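Mandelate racemase/muconate lactonizing enzyme (Jannaschia sp., PDB 4J3Z) is an enolase-superfamily protein of the mandelate racemase/muconate lactonizing type that probably abstracts the proton alpha to a substrate carboxylate. Local coordinates at residues D[115-129]-D[323-336]. Sequence-based numbering, arbitrary orientation.
Sequences WAMLGGKMNDRIRAY and HLGVSCPNLLMVEA
Asn123 ties the loop ahead of strand 125-129 to the end of helix 315-327 and the turn after it with three hydrogen bonds. Its backbone N gives a nearly straight bond (176°) to Val326 O at 3.0 Å. Its amide ND2 reaches Gly325 O of the helix and Cys328 O of the type I turn 328-331, both close to the amide plane, so the side chain is held against turning by two carbonyls. Cys328 O, 3.0 Å from Asn123 ND2, also accepts from Leu331 N on the opposite face of its carbonyl plane, closing the turn. Further back, Trp115 N donates to His323 ND1 at 3.2 Å, while His323 NE2 is taken up by Leu365 O and Trp115 NE1 by Pro360 O. Val326 CG1 lies over one face of the indole, and Ile126 CD1 meets Val326 CG2 at 3.7 Å. At the other end the strands run parallel: Arg127 O accepts from Val334 N, Tyr129 N donates to Val334 O at 3.1 Å, and a weak bond joins Ala336 N to Tyr129 O. Met333 CE sits over the centre of the Arg127 guanidinium. With chi1 at 71°, between backbone N and carbonyl carbon, the Tyr129 ring swings across to Glu335, whose CA lies over one face, 3.8 Å from the ring centroid; Met333 SD makes an oblique Met-aromatic contact. Replacing Tyr129 by an alanine removes the ring and would probably leave the Met333 sulfur and the CA of Glu335 without their aromatic neighbour and open a gap beside Trp233. Parallel pairing of the first and last strands closes the enolase-type barrel; buried polar groups at this seam are matched largely by backbone partners, and the charged ends find partners elsewhere in the barrel: Asp205 for Arg127, and Lys166 and Leu311 N for Glu335.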
ATOM      1  N   TRP D 115      40.489   1.644 -10.093  1.00 30.11           N
ATOM      2  CA  TRP D 115      39.741   0.878  -9.076  1.00 30.71           C
ATOM      3  C   TRP D 115      40.185   1.166  -7.646  1.00 30.60           C
ATOM      4  O   TRP D 115      39.375   1.156  -6.728  1.00 30.50           O
ATOM      5  CB  TRP D 115      39.707  -0.635  -9.347  1.00 30.02           C
ATOM      6  CG  TRP D 115      41.046  -1.325  -9.531  1.00 28.91           C
ATOM      7  CD1 TRP D 115      41.584  -1.744 -10.707  1.00 28.13           C
ATOM      8  CD2 TRP D 115      41.984  -1.701  -8.505  1.00 28.54           C
ATOM      9  NE1 TRP D 115      42.803  -2.345 -10.485  1.00 28.31           N
ATOM     10  CE2 TRP D 115      43.069  -2.338  -9.144  1.00 27.66           C
ATOM     11  CE3 TRP D 115      42.013  -1.564  -7.112  1.00 28.46           C
ATOM     12  CZ2 TRP D 115      44.175  -2.826  -8.439  1.00 27.59           C
ATOM     13  CZ3 TRP D 115      43.115  -2.047  -6.412  1.00 27.26           C
ATOM     14  CH2 TRP D 115      44.176  -2.669  -7.077  1.00 27.58           C
ATOM     15  N   ALA D 116      41.472   1.465  -7.475  1.00 31.28           N
ATOM     16  CA  ALA D 116      42.036   1.743  -6.156  1.00 30.04           C
ATOM     17  C   ALA D 116      41.570   3.083  -5.565  1.00 29.18           C
ATOM     18  O   ALA D 116      42.019   3.485  -4.490  1.00 28.67           O
ATOM     19  CB  ALA D 116      43.557   1.660  -6.215  1.00 29.54           C
ATOM     20  N   MET D 117      40.671   3.772  -6.272  1.00 28.24           N
ATOM     21  CA  MET D 117      40.108   5.037  -5.795  1.00 26.60           C
ATOM     22  C   MET D 117      38.591   4.922  -5.580  1.00 25.75           C
ATOM     23  O   MET D 117      37.905   5.901  -5.236  1.00 24.01           O
ATOM     24  CB  MET D 117      40.460   6.166  -6.764  1.00 25.82           C
ATOM     25  CG  MET D 117      41.960   6.393  -6.918  1.00 26.17           C
ATOM     26  SD  MET D 117      42.408   7.685  -8.096  1.00 26.88           S
ATOM     27  CE  MET D 117      41.803   6.973  -9.627  1.00 25.89           C
ATOM     28  N   LEU D 118      38.086   3.703  -5.769  1.00 25.76           N
ATOM     29  CA  LEU D 118      36.662   3.411  -5.666  1.00 25.45           C
ATOM     30  C   LEU D 118      36.382   2.322  -4.631  1.00 26.62           C
ATOM     31  O   LEU D 118      35.295   1.739  -4.614  1.00 27.61           O
ATOM     32  CB  LEU D 118      36.113   2.973  -7.026  1.00 25.13           C
ATOM     33  CG  LEU D 118      36.259   3.841  -8.279  1.00 24.73           C
ATOM     34  CD1 LEU D 118      35.900   2.995  -9.493  1.00 24.16           C
ATOM     35  CD2 LEU D 118      35.382   5.087  -8.224  1.00 24.30           C
ATOM     36  N   GLY D 119      37.354   2.034  -3.772  1.00 26.74           N
ATOM     37  CA  GLY D 119      37.154   1.018  -2.734  1.00 27.22           C
ATOM     38  C   GLY D 119      38.119  -0.150  -2.839  1.00 28.32           C
ATOM     39  O   GLY D 119      38.007  -1.133  -2.095  1.00 28.58           O
ATOM     40  N   GLY D 120      39.058  -0.037  -3.774  1.00 27.94           N
ATOM     41  CA  GLY D 120      40.105  -1.028  -3.966  1.00 27.98           C
ATOM     42  C   GLY D 120      39.666  -2.294  -4.678  1.00 28.84           C
ATOM     43  O   GLY D 120      38.581  -2.354  -5.271  1.00 27.36           O
ATOM     44  N   LYS D 121      40.528  -3.308  -4.573  1.00 29.56           N
ATOM     45  CA  LYS D 121      40.403  -4.582  -5.269  1.00 29.64           C
ATOM     46  C   LYS D 121      39.504  -5.580  -4.530  1.00 29.63           C
ATOM     47  O   LYS D 121      39.991  -6.484  -3.855  1.00 30.78           O
ATOM     48  CB  LYS D 121      41.805  -5.181  -5.448  1.00 30.46           C
ATOM     49  CG  LYS D 121      41.952  -6.227  -6.538  1.00 30.68           C
ATOM     50  CD  LYS D 121      43.219  -7.049  -6.323  1.00 32.05           C
ATOM     51  CE  LYS D 121      44.475  -6.353  -6.819  1.00 33.17           C
ATOM     52  NZ  LYS D 121      45.706  -7.136  -6.499  1.00 34.01           N
ATOM     53  N   MET D 122      38.194  -5.419  -4.671  1.00 30.03           N
ATOM     54  CA  MET D 122      37.237  -6.392  -4.154  1.00 31.90           C
ATOM     55  C   MET D 122      37.358  -7.706  -4.907  1.00 33.10           C
ATOM     56  O   MET D 122      37.587  -8.764  -4.315  1.00 33.29           O
ATOM     57  CB  MET D 122      35.808  -5.867  -4.296  1.00 32.20           C
ATOM     58  CG  MET D 122      35.202  -5.326  -3.015  1.00 31.72           C
ATOM     59  SD  MET D 122      34.885  -6.584  -1.765  1.00 31.19           S
ATOM     60  CE  MET D 122      33.925  -7.807  -2.641  1.00 31.88           C
ATOM     61  N   ASN D 123      37.184  -7.618  -6.221  1.00 33.33           N
ATOM     62  CA  ASN D 123      37.280  -8.765  -7.103  1.00 33.10           C
ATOM     63  C   ASN D 123      38.636  -8.815  -7.808  1.00 33.57           C
ATOM     64  O   ASN D 123      38.988  -7.894  -8.548  1.00 31.90           O
ATOM     65  CB  ASN D 123      36.129  -8.738  -8.107  1.00 31.19           C
ATOM     66  CG  ASN D 123      34.771  -8.729  -7.430  1.00 31.17           C
ATOM     67  OD1 ASN D 123      34.416  -9.679  -6.732  1.00 33.35           O
ATOM     68  ND2 ASN D 123      34.005  -7.654  -7.626  1.00 29.03           N
ATOM     69  N   ASP D 124      39.394  -9.882  -7.541  1.00 35.33           N
ATOM     70  CA  ASP D 124      40.697 -10.117  -8.186  1.00 36.23           C
ATOM     71  C   ASP D 124      40.522 -10.318  -9.685  1.00 34.01           C
ATOM     72  O   ASP D 124      41.297  -9.819 -10.493  1.00 34.12           O
ATOM     73  CB  ASP D 124      41.387 -11.345  -7.584  1.00 37.23           C
ATOM     74  CG  ASP D 124      42.335 -10.993  -6.452  1.00 41.21           C
ATOM     75  OD1 ASP D 124      42.223  -9.877  -5.897  1.00 41.07           O
ATOM     76  OD2 ASP D 124      43.201 -11.840  -6.118  1.00 42.59           O
ATOM     77  N   ARG D 125      39.497 -11.081 -10.025  1.00 33.02           N
ATOM     78  CA  ARG D 125      39.096 -11.315 -11.396  1.00 32.20           C
ATOM     79  C   ARG D 125      37.599 -11.034 -11.469  1.00 29.99           C
ATOM     80  O   ARG D 125      36.871 -11.220 -10.486  1.00 28.27           O
ATOM     81  CB  ARG D 125      39.378 -12.765 -11.817  1.00 31.48           C
ATOM     82  CG  ARG D 125      40.814 -13.059 -12.245  1.00 31.75           C
ATOM     83  CD  ARG D 125      40.901 -14.328 -13.105  1.00 31.01           C
ATOM     84  NE  ARG D 125      40.016 -15.377 -12.602  1.00 32.12           N
ATOM     85  CZ  ARG D 125      39.582 -16.424 -13.302  1.00 34.35           C
ATOM     86  NH1 ARG D 125      38.764 -17.299 -12.725  1.00 34.76           N
ATOM     87  NH2 ARG D 125      39.954 -16.607 -14.570  1.00 34.06           N
ATOM     88  N   ILE D 126      37.153 -10.612 -12.648  1.00 29.02           N
ATOM     89  CA  ILE D 126      35.776 -10.188 -12.868  1.00 27.00           C
ATOM     90  C   ILE D 126      35.107 -11.053 -13.927  1.00 25.56           C
ATOM     91  O   ILE D 126      35.679 -11.293 -14.998  1.00 25.15           O
ATOM     92  CB  ILE D 126      35.736  -8.675 -13.204  1.00 26.68           C
ATOM     93  CG1 ILE D 126      35.477  -7.866 -11.932  1.00 26.53           C
ATOM     94  CG2 ILE D 126      34.713  -8.337 -14.271  1.00 26.96           C
ATOM     95  CD1 ILE D 126      36.721  -7.586 -11.125  1.00 26.85           C
ATOM     96  N   ARG D 127      33.905 -11.535 -13.607  1.00 24.69           N
ATOM     97  CA  ARG D 127      33.165 -12.429 -14.490  1.00 23.91           C
ATOM     98  C   ARG D 127      32.667 -11.657 -15.691  1.00 24.73           C
ATOM     99  O   ARG D 127      32.211 -10.514 -15.556  1.00 26.87           O
ATOM    100  CB  ARG D 127      32.004 -13.097 -13.753  1.00 24.07           C
ATOM    101  CG  ARG D 127      31.407 -14.295 -14.484  1.00 24.44           C
ATOM    102  CD  ARG D 127      30.342 -14.972 -13.639  1.00 24.68           C
ATOM    103  NE  ARG D 127      29.344 -15.664 -14.445  1.00 24.39           N
ATOM    104  CZ  ARG D 127      28.140 -16.014 -14.001  1.00 25.12           C
ATOM    105  NH1 ARG D 127      27.780 -15.728 -12.752  1.00 24.84           N
ATOM    106  NH2 ARG D 127      27.290 -16.642 -14.809  1.00 25.64           N
ATOM    107  N   ALA D 128      32.780 -12.275 -16.865  1.00 23.75           N
ATOM    108  CA  ALA D 128      32.448 -11.631 -18.134  1.00 23.13           C
ATOM    109  C   ALA D 128      31.541 -12.500 -18.999  1.00 24.01           C
ATOM    110  O   ALA D 128      31.632 -13.732 -18.975  1.00 23.35           O
ATOM    111  CB  ALA D 128      33.725 -11.298 -18.892  1.00 22.35           C
ATOM    112  N   TYR D 129      30.668 -11.855 -19.767  1.00 25.04           N
ATOM    113  CA  TYR D 129      29.907 -12.554 -20.802  1.00 25.84           C
ATOM    114  C   TYR D 129      30.075 -11.886 -22.159  1.00 27.28           C
ATOM    115  O   TYR D 129      30.851 -10.947 -22.298  1.00 28.32           O
ATOM    116  CB  TYR D 129      28.428 -12.658 -20.431  1.00 26.17           C
ATOM    117  CG  TYR D 129      27.643 -11.352 -20.480  1.00 26.73           C
ATOM    118  CD1 TYR D 129      27.050 -10.910 -21.666  1.00 26.57           C
ATOM    119  CD2 TYR D 129      27.471 -10.578 -19.333  1.00 25.89           C
ATOM    120  CE1 TYR D 129      26.321  -9.734 -21.704  1.00 26.96           C
ATOM    121  CE2 TYR D 129      26.741  -9.405 -19.363  1.00 26.40           C
ATOM    122  CZ  TYR D 129      26.165  -8.989 -20.547  1.00 27.20           C
ATOM    123  OH  TYR D 129      25.444  -7.819 -20.582  1.00 27.75           O
ATOM    124  N   HIS D 323      37.031  -1.336 -14.259  1.00 23.42           N
ATOM    125  CA  HIS D 323      37.506  -0.724 -13.029  1.00 22.62           C
ATOM    126  C   HIS D 323      36.408  -0.535 -11.989  1.00 24.31           C
ATOM    127  O   HIS D 323      36.623  -0.810 -10.810  1.00 25.51           O
ATOM    128  CB  HIS D 323      38.184   0.607 -13.334  1.00 21.44           C
ATOM    129  CG  HIS D 323      39.568   0.460 -13.873  1.00 20.25           C
ATOM    130  ND1 HIS D 323      40.678   0.407 -13.061  1.00 20.09           N
ATOM    131  CD2 HIS D 323      40.025   0.355 -15.142  1.00 19.87           C
ATOM    132  CE1 HIS D 323      41.761   0.280 -13.806  1.00 19.91           C
ATOM    133  NE2 HIS D 323      41.393   0.247 -15.073  1.00 19.68           N
ATOM    134  N   LEU D 324      35.243  -0.050 -12.413  1.00 24.28           N
ATOM    135  CA  LEU D 324      34.085   0.012 -11.522  1.00 24.63           C
ATOM    136  C   LEU D 324      33.699  -1.388 -11.058  1.00 25.31           C
ATOM    137  O   LEU D 324      33.284  -1.579  -9.910  1.00 25.92           O
ATOM    138  CB  LEU D 324      32.903   0.702 -12.205  1.00 24.19           C
ATOM    139  CG  LEU D 324      31.495   0.577 -11.609  1.00 24.01           C
ATOM    140  CD1 LEU D 324      31.423   1.125 -10.199  1.00 23.99           C
ATOM    141  CD2 LEU D 324      30.463   1.259 -12.498  1.00 23.89           C
ATOM    142  N   GLY D 325      33.843  -2.360 -11.956  1.00 25.08           N
ATOM    143  CA  GLY D 325      33.509  -3.753 -11.664  1.00 24.67           C
ATOM    144  C   GLY D 325      34.430  -4.371 -10.632  1.00 24.74           C
ATOM    145  O   GLY D 325      34.015  -5.235  -9.860  1.00 25.06           O
ATOM    146  N   VAL D 326      35.684  -3.927 -10.617  1.00 24.75           N
ATOM    147  CA  VAL D 326      36.668  -4.446  -9.671  1.00 24.70           C
ATOM    148  C   VAL D 326      36.266  -4.109  -8.240  1.00 25.02           C
ATOM    149  O   VAL D 326      36.491  -4.896  -7.313  1.00 24.74           O
ATOM    150  CB  VAL D 326      38.076  -3.892  -9.956  1.00 23.81           C
ATOM    151  CG1 VAL D 326      39.060  -4.339  -8.881  1.00 23.67           C
ATOM    152  CG2 VAL D 326      38.556  -4.342 -11.324  1.00 24.34           C
ATOM    153  N   SER D 327      35.641  -2.941  -8.099  1.00 25.27           N
ATOM    154  CA  SER D 327      35.411  -2.294  -6.820  1.00 25.77           C
ATOM    155  C   SER D 327      34.090  -2.636  -6.117  1.00 27.42           C
ATOM    156  O   SER D 327      33.928  -2.305  -4.930  1.00 27.83           O
ATOM    157  CB  SER D 327      35.513  -0.786  -7.013  1.00 26.15           C
ATOM    158  OG  SER D 327      34.674  -0.361  -8.075  1.00 25.43           O
ATOM    159  N   CYS D 328      33.162  -3.287  -6.827  1.00 27.62           N
ATOM    160  CA  CYS D 328      31.813  -3.550  -6.297  1.00 27.80           C
ATOM    161  C   CYS D 328      31.624  -4.991  -5.803  1.00 29.95           C
ATOM    162  O   CYS D 328      31.792  -5.944  -6.580  1.00 30.91           O
ATOM    163  CB  CYS D 328      30.731  -3.226  -7.334  1.00 27.18           C
ATOM    164  SG  CYS D 328      30.683  -1.531  -7.980  1.00 26.10           S
ATOM    165  N   PRO D 329      31.279  -5.154  -4.505  1.00 28.69           N
ATOM    166  CA  PRO D 329      30.924  -6.456  -3.923  1.00 27.54           C
ATOM    167  C   PRO D 329      29.726  -7.111  -4.596  1.00 27.55           C
ATOM    168  O   PRO D 329      29.609  -8.346  -4.590  1.00 28.52           O
ATOM    169  CB  PRO D 329      30.582  -6.105  -2.469  1.00 27.46           C
ATOM    170  CG  PRO D 329      31.442  -4.910  -2.182  1.00 27.79           C
ATOM    171  CD  PRO D 329      31.453  -4.119  -3.465  1.00 27.49           C
ATOM    172  N   ASN D 330      28.858  -6.289  -5.179  1.00 26.57           N
ATOM    173  CA  ASN D 330      27.615  -6.752  -5.794  1.00 24.98           C
ATOM    174  C   ASN D 330      27.704  -6.925  -7.313  1.00 24.43           C
ATOM    175  O   ASN D 330      26.687  -7.077  -7.985  1.00 23.95           O
ATOM    176  CB  ASN D 330      26.460  -5.806  -5.436  1.00 24.37           C
ATOM    177  CG  ASN D 330      26.675  -4.400  -5.956  1.00 24.05           C
ATOM    178  OD1 ASN D 330      27.804  -3.919  -6.022  1.00 23.77           O
ATOM    179  ND2 ASN D 330      25.589  -3.732  -6.332  1.00 24.27           N
ATOM    180  N   LEU D 331      28.919  -6.905  -7.853  1.00 24.84           N
ATOM    181  CA  LEU D 331      29.103  -7.121  -9.285  1.00 24.72           C
ATOM    182  C   LEU D 331      28.709  -8.536  -9.700  1.00 24.50           C
ATOM    183  O   LEU D 331      29.186  -9.513  -9.126  1.00 23.93           O
ATOM    184  CB  LEU D 331      30.554  -6.866  -9.699  1.00 24.71           C
ATOM    185  CG  LEU D 331      30.751  -6.943 -11.219  1.00 24.06           C
ATOM    186  CD1 LEU D 331      30.486  -5.587 -11.864  1.00 24.06           C
ATOM    187  CD2 LEU D 331      32.140  -7.443 -11.548  1.00 23.76           C
ATOM    188  N   LEU D 332      27.835  -8.642 -10.696  1.00 25.26           N
ATOM    189  CA  LEU D 332      27.536  -9.937 -11.296  1.00 25.85           C
ATOM    190  C   LEU D 332      28.463 -10.234 -12.489  1.00 27.31           C
ATOM    191  O   LEU D 332      29.183 -11.235 -12.472  1.00 28.63           O
ATOM    192  CB  LEU D 332      26.063 -10.033 -11.681  1.00 25.50           C
ATOM    193  CG  LEU D 332      25.608 -11.308 -12.388  1.00 25.28           C
ATOM    194  CD1 LEU D 332      25.685 -12.534 -11.489  1.00 24.27           C
ATOM    195  CD2 LEU D 332      24.204 -11.100 -12.923  1.00 25.04           C
ATOM    196  N   MET D 333      28.454  -9.370 -13.507  1.00 26.69           N
ATOM    197  CA  MET D 333      29.328  -9.535 -14.682  1.00 27.17           C
ATOM    198  C   MET D 333      29.375  -8.305 -15.575  1.00 28.63           C
ATOM    199  O   MET D 333      28.391  -7.573 -15.693  1.00 28.92           O
ATOM    200  CB  MET D 333      28.916 -10.755 -15.527  1.00 28.31           C
ATOM    201  CG  MET D 333      27.467 -10.748 -16.002  1.00 28.63           C
ATOM    202  SD  MET D 333      26.926 -12.303 -16.736  1.00 28.06           S
ATOM    203  CE  MET D 333      26.357 -13.191 -15.292  1.00 28.13           C
ATOM    204  N   VAL D 334      30.534  -8.088 -16.198  1.00 29.24           N
ATOM    205  CA  VAL D 334      30.689  -7.104 -17.268  1.00 27.83           C
ATOM    206  C   VAL D 334      30.296  -7.706 -18.625  1.00 26.92           C
ATOM    207  O   VAL D 334      30.663  -8.834 -18.933  1.00 26.06           O
ATOM    208  CB  VAL D 334      32.142  -6.579 -17.377  1.00 28.07           C
ATOM    209  CG1 VAL D 334      32.496  -5.682 -16.199  1.00 27.19           C
ATOM    210  CG2 VAL D 334      33.137  -7.730 -17.500  1.00 29.51           C
ATOM    211  N   GLU D 335      29.531  -6.946 -19.411  1.00 27.33           N
ATOM    212  CA  GLU D 335      29.270  -7.250 -20.822  1.00 26.76           C
ATOM    213  C   GLU D 335      30.530  -6.958 -21.603  1.00 27.63           C
ATOM    214  O   GLU D 335      31.145  -5.901 -21.403  1.00 28.33           O
ATOM    215  CB  GLU D 335      28.146  -6.358 -21.349  1.00 25.82           C
ATOM    216  CG  GLU D 335      27.689  -6.637 -22.777  1.00 25.76           C
ATOM    217  CD  GLU D 335      26.425  -5.867 -23.143  1.00 25.86           C
ATOM    218  OE1 GLU D 335      26.296  -4.689 -22.739  1.00 25.39           O
ATOM    219  OE2 GLU D 335      25.551  -6.436 -23.829  1.00 25.25           O
ATOM    220  N   ALA D 336      30.930  -7.874 -22.484  1.00 26.95           N
ATOM    221  CA  ALA D 336      32.166  -7.662 -23.256  1.00 27.44           C
ATOM    222  C   ALA D 336      31.959  -7.729 -24.766  1.00 26.94           C
ATOM    223  O   ALA D 336      31.073  -8.431 -25.238  1.00 28.04           O
ATOM    224  CB  ALA D 336      33.243  -8.651 -22.821  1.00 27.33           C
TER